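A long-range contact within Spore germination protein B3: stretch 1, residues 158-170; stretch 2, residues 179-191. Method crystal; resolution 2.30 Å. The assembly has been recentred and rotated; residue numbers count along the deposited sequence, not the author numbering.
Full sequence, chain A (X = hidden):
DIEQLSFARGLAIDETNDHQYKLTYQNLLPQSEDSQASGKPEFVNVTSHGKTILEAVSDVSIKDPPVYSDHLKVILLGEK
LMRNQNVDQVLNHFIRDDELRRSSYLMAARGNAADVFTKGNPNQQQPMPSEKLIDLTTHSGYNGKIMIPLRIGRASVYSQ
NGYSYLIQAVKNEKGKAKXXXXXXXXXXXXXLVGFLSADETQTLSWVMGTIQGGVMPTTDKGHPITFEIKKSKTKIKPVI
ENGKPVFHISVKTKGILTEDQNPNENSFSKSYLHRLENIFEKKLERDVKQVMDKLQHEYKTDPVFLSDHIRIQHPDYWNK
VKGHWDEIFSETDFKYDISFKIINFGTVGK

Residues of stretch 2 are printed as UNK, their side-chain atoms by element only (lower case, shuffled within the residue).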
# COMPACT_ATOMS: atom_id res chain seq x y z
N TYR A 158 -7.49 -7.35 6.11
CA TYR A 158 -6.44 -8.09 5.40
C TYR A 158 -5.40 -8.65 6.37
O TYR A 158 -5.04 -9.82 6.30
CB TYR A 158 -5.72 -7.22 4.36
CG TYR A 158 -6.54 -6.74 3.19
CD1 TYR A 158 -6.16 -5.60 2.48
CD2 TYR A 158 -7.70 -7.39 2.78
CE1 TYR A 158 -6.88 -5.14 1.39
CE2 TYR A 158 -8.44 -6.94 1.69
CZ TYR A 158 -8.02 -5.81 1.00
OH TYR A 158 -8.74 -5.35 -0.08
N SER A 159 -4.92 -7.80 7.27
CA SER A 159 -3.95 -8.20 8.29
C SER A 159 -4.47 -9.36 9.15
O SER A 159 -3.79 -10.38 9.32
CB SER A 159 -3.67 -7.03 9.22
OG SER A 159 -3.14 -5.93 8.49
N GLN A 160 -5.68 -9.20 9.65
CA GLN A 160 -6.26 -10.16 10.58
C GLN A 160 -6.52 -11.52 9.94
O GLN A 160 -6.57 -12.53 10.64
CB GLN A 160 -7.56 -9.60 11.17
CG GLN A 160 -7.34 -8.34 11.99
CD GLN A 160 -8.64 -7.69 12.43
OE1 GLN A 160 -8.93 -6.56 12.07
NE2 GLN A 160 -9.41 -8.41 13.22
N ASN A 161 -6.70 -11.54 8.62
CA ASN A 161 -7.04 -12.77 7.92
C ASN A 161 -5.88 -13.40 7.16
O ASN A 161 -6.07 -14.37 6.43
CB ASN A 161 -8.25 -12.53 7.00
CG ASN A 161 -9.54 -12.27 7.78
OD1 ASN A 161 -10.58 -12.83 7.47
ND2 ASN A 161 -9.46 -11.43 8.80
N GLY A 162 -4.67 -12.87 7.36
CA GLY A 162 -3.47 -13.46 6.77
C GLY A 162 -3.25 -13.19 5.29
O GLY A 162 -2.70 -14.04 4.59
N TYR A 163 -3.65 -12.02 4.81
CA TYR A 163 -3.45 -11.66 3.41
C TYR A 163 -2.29 -10.71 3.24
O TYR A 163 -2.08 -9.83 4.08
CB TYR A 163 -4.69 -10.98 2.83
CG TYR A 163 -5.80 -11.94 2.51
CD1 TYR A 163 -5.85 -12.59 1.28
CD2 TYR A 163 -6.80 -12.19 3.43
CE1 TYR A 163 -6.88 -13.48 0.99
CE2 TYR A 163 -7.82 -13.07 3.15
CZ TYR A 163 -7.86 -13.71 1.92
OH TYR A 163 -8.88 -14.58 1.64
N SER A 164 -1.52 -10.92 2.18
CA SER A 164 -0.56 -9.94 1.71
C SER A 164 -1.36 -8.97 0.85
O SER A 164 -2.38 -9.35 0.26
CB SER A 164 0.56 -10.58 0.89
OG SER A 164 1.41 -11.37 1.70
N TYR A 165 -0.93 -7.72 0.78
CA TYR A 165 -1.67 -6.72 0.02
C TYR A 165 -0.80 -5.52 -0.33
O TYR A 165 0.31 -5.36 0.18
CB TYR A 165 -2.90 -6.25 0.81
CG TYR A 165 -2.60 -5.68 2.17
CD1 TYR A 165 -2.45 -6.51 3.27
CD2 TYR A 165 -2.45 -4.31 2.35
CE1 TYR A 165 -2.17 -5.99 4.53
CE2 TYR A 165 -2.16 -3.78 3.60
CZ TYR A 165 -2.02 -4.62 4.68
OH TYR A 165 -1.74 -4.11 5.93
N LEU A 166 -1.33 -4.67 -1.20
CA LEU A 166 -0.65 -3.47 -1.62
C LEU A 166 -1.25 -2.25 -0.93
O LEU A 166 -2.42 -2.22 -0.59
CB LEU A 166 -0.72 -3.31 -3.14
CG LEU A 166 -0.10 -4.41 -4.01
CD1 LEU A 166 -0.36 -4.14 -5.49
CD2 LEU A 166 1.39 -4.57 -3.75
N ILE A 167 -0.41 -1.24 -0.75
CA ILE A 167 -0.80 0.03 -0.19
C ILE A 167 -0.19 1.13 -1.07
O ILE A 167 0.99 1.07 -1.39
CB ILE A 167 -0.29 0.15 1.25
CG1 ILE A 167 -0.59 1.52 1.84
CG2 ILE A 167 1.20 -0.12 1.30
CD1 ILE A 167 -0.25 1.63 3.33
N GLN A 168 -1.00 2.11 -1.48
CA GLN A 168 -0.51 3.22 -2.30
C GLN A 168 0.69 3.89 -1.66
O GLN A 168 0.65 4.20 -0.48
CB GLN A 168 -1.60 4.28 -2.50
CG GLN A 168 -1.15 5.50 -3.31
CD GLN A 168 -0.84 5.16 -4.75
OE1 GLN A 168 -1.70 4.66 -5.47
NE2 GLN A 168 0.39 5.44 -5.18
N ALA A 169 1.74 4.13 -2.44
CA ALA A 169 2.93 4.80 -1.93
C ALA A 169 2.97 6.25 -2.40
O ALA A 169 2.45 6.58 -3.47
CB ALA A 169 4.18 4.06 -2.37
N VAL A 170 3.56 7.12 -1.58
CA VAL A 170 3.82 8.51 -1.96
C VAL A 170 5.29 8.83 -1.71
O VAL A 170 5.94 8.23 -0.86
CB VAL A 170 2.95 9.51 -1.19
CG1 VAL A 170 1.47 9.26 -1.47
CG2 VAL A 170 3.23 9.43 0.30
N UNK A 179 2.26 10.59 -5.99
CA UNK A 179 1.96 9.16 -5.93
C UNK A 179 3.08 8.42 -6.66
O UNK A 179 3.49 8.84 -7.73
c UNK A 179 -2.70 10.16 -4.14
c UNK A 179 0.60 8.83 -6.55
c UNK A 179 -0.55 9.30 -5.71
c UNK A 179 -0.80 8.73 -4.47
o UNK A 179 -3.75 10.58 -3.37
c UNK A 179 -2.47 10.74 -5.38
c UNK A 179 -1.40 10.31 -6.15
c UNK A 179 -1.87 9.15 -3.68
N UNK A 180 3.57 7.34 -6.05
CA UNK A 180 4.75 6.67 -6.58
C UNK A 180 4.71 5.17 -6.34
O UNK A 180 5.49 4.62 -5.56
o UNK A 180 8.36 7.07 -6.01
c UNK A 180 7.29 6.91 -6.63
c UNK A 180 6.00 7.30 -5.94
o UNK A 180 7.23 6.45 -7.79
N UNK A 181 3.79 4.50 -7.02
CA UNK A 181 3.67 3.05 -6.93
C UNK A 181 2.99 2.55 -5.66
O UNK A 181 2.09 3.20 -5.14
N UNK A 182 3.44 1.41 -5.17
CA UNK A 182 2.80 0.74 -4.05
C UNK A 182 3.77 -0.00 -3.14
O UNK A 182 4.76 -0.55 -3.60
c UNK A 182 1.75 -0.23 -4.58
N UNK A 183 3.47 -0.02 -1.85
CA UNK A 183 4.23 -0.82 -0.90
C UNK A 183 3.63 -2.20 -0.90
O UNK A 183 2.44 -2.36 -1.17
N UNK A 184 4.45 -3.21 -0.61
CA UNK A 184 4.00 -4.59 -0.54
C UNK A 184 4.06 -5.04 0.91
O UNK A 184 5.14 -5.15 1.47
c UNK A 184 4.33 -6.94 -1.40
c UNK A 184 5.02 -5.01 -2.83
c UNK A 184 4.89 -5.52 -1.40
c UNK A 184 6.14 -5.67 -3.62
N UNK A 185 2.90 -5.30 1.50
CA UNK A 185 2.81 -5.76 2.88
C UNK A 185 2.63 -7.27 2.88
O UNK A 185 1.70 -7.79 2.28
c UNK A 185 2.90 -2.89 3.88
c UNK A 185 1.63 -5.10 3.65
c UNK A 185 1.69 -5.45 5.13
c UNK A 185 1.62 -3.58 3.46
N UNK A 186 3.54 -7.98 3.55
CA UNK A 186 3.51 -9.43 3.55
C UNK A 186 2.67 -9.98 4.70
O UNK A 186 2.65 -9.42 5.79
c UNK A 186 6.59 -13.36 2.78
c UNK A 186 4.93 -9.99 3.63
n UNK A 186 7.91 -13.55 2.08
c UNK A 186 5.02 -11.50 3.41
c UNK A 186 6.44 -11.90 3.16
N UNK A 187 1.98 -11.08 4.42
CA UNK A 187 1.11 -11.74 5.40
C UNK A 187 1.91 -12.24 6.58
O UNK A 187 3.13 -12.43 6.49
n UNK A 187 -0.44 -14.65 2.65
n UNK A 187 -2.21 -14.47 1.20
c UNK A 187 -0.90 -14.51 1.41
n UNK A 187 -0.08 -14.38 0.38
c UNK A 187 0.36 -12.89 4.74
c UNK A 187 1.20 -14.16 4.45
c UNK A 187 0.97 -14.69 3.04
N UNK A 188 1.23 -12.46 7.70
CA UNK A 188 1.87 -12.93 8.92
C UNK A 188 2.59 -11.80 9.63
O UNK A 188 2.12 -11.30 10.65
N UNK A 189 3.74 -11.40 9.07
CA UNK A 189 4.54 -10.33 9.66
C UNK A 189 3.82 -8.99 9.60
O UNK A 189 3.98 -8.14 10.48
c UNK A 189 5.87 -10.21 8.93
o UNK A 189 5.66 -9.76 7.60
N UNK A 190 3.05 -8.79 8.53
CA UNK A 190 2.35 -7.54 8.32
C UNK A 190 3.36 -6.40 8.13
O UNK A 190 3.10 -5.25 8.50
o UNK A 190 -0.30 -6.72 7.94
c UNK A 190 1.42 -7.29 9.51
c UNK A 190 0.05 -6.80 9.11
n UNK A 190 -0.74 -6.48 10.10
N UNK A 191 4.52 -6.74 7.57
CA UNK A 191 5.60 -5.79 7.32
C UNK A 191 5.75 -5.51 5.84
O UNK A 191 5.41 -6.36 5.00
c UNK A 191 6.93 -6.33 7.85
c UNK A 191 8.31 -7.01 9.83
n UNK A 191 9.66 -7.59 11.84
c UNK A 191 8.34 -7.14 11.34
c UNK A 191 6.98 -6.46 9.35
O HOH W 1 -0.87 -8.95 6.48
O HOH W 2 1.52 5.38 -8.49

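Position 179 carries one carbon and then a six-carbon ring bearing an oxygen, which identifies Tyr-179. Its CD1 lies 3.4 Å from Gln-168 CG and 3.8 Å from Val-170 CG1, so the ring rests against both side chains. Position 180 has two carbons, the second holding two oxygens: a carboxylate, Asp-180. Its backbone N donates to Ala-169 O at 2.9 Å. Position 181 has no side-chain atoms and a positive phi of 78°, as expected of Gly-181; its O accepts from Ala-169 N at 2.9 Å, and its N donates to water 2 at 2.8 Å.

A single carbon at position 182 makes it Ala-182, whose CB is 4.2 Å from Leu-166 CB. Position 183 is again bare, hence Gly-183. An ideal CB here would come within 3.1 Å of Ile-167 CG2, a tight fit, and the bare backbone pairs closely with Ile-167: N to Ile-167 O is 2.7 Å, and O to Ile-167 N 3.1 Å.

Positions 184 and 185 each show four carbons forked at the first, with one arm two carbons long, the pattern of isoleucine. Ile-184 places CG1 3.8 Å from Leu-166 CD2. Ile-185 turns to the face shared by Tyr-165 and Ile-167, its CB 3.9 Å from the centroid of the Tyr-165 ring in a CH-pi contact.

Four carbons in a row ending in nitrogen mark position 186 as Lys-186, which points away and barely touches stretch 1. At position 187, three carbons, a nitrogen and a carbon with two further nitrogens spell Arg-187. Its NE donates to Gly-162 O at 3.0 Å, while its backbone N donates to Ser-164 OG at 2.8 Å.

Position 188, without side-chain atoms and with phi 78°, is Gly-188. One carbon and one oxygen at position 189 give Ser-189, out of reach of stretch 1. Position 190 has two carbons, the second bearing one oxygen and one nitrogen; the amide is Asn-190, and water 1 links its OD1 (2.7 Å) to Tyr-163 O (2.8 Å). Position 191, four carbons ending in nitrogen, is Lys-191, also out of reach.

The contact is built on an antiparallel ladder. Reciprocal backbone bonds join Tyr-165 to Ile-185 and Ile-167 to Gly-183, and a bulge shifts the register by one residue between Gln-168 and Val-170. Apolar packing reinforces the strands, while Arg-187 and the bridging water extend the association to the loop before strand 165-170.

Stretch 2, residues 179-191: YDGAGIIKRGSNK
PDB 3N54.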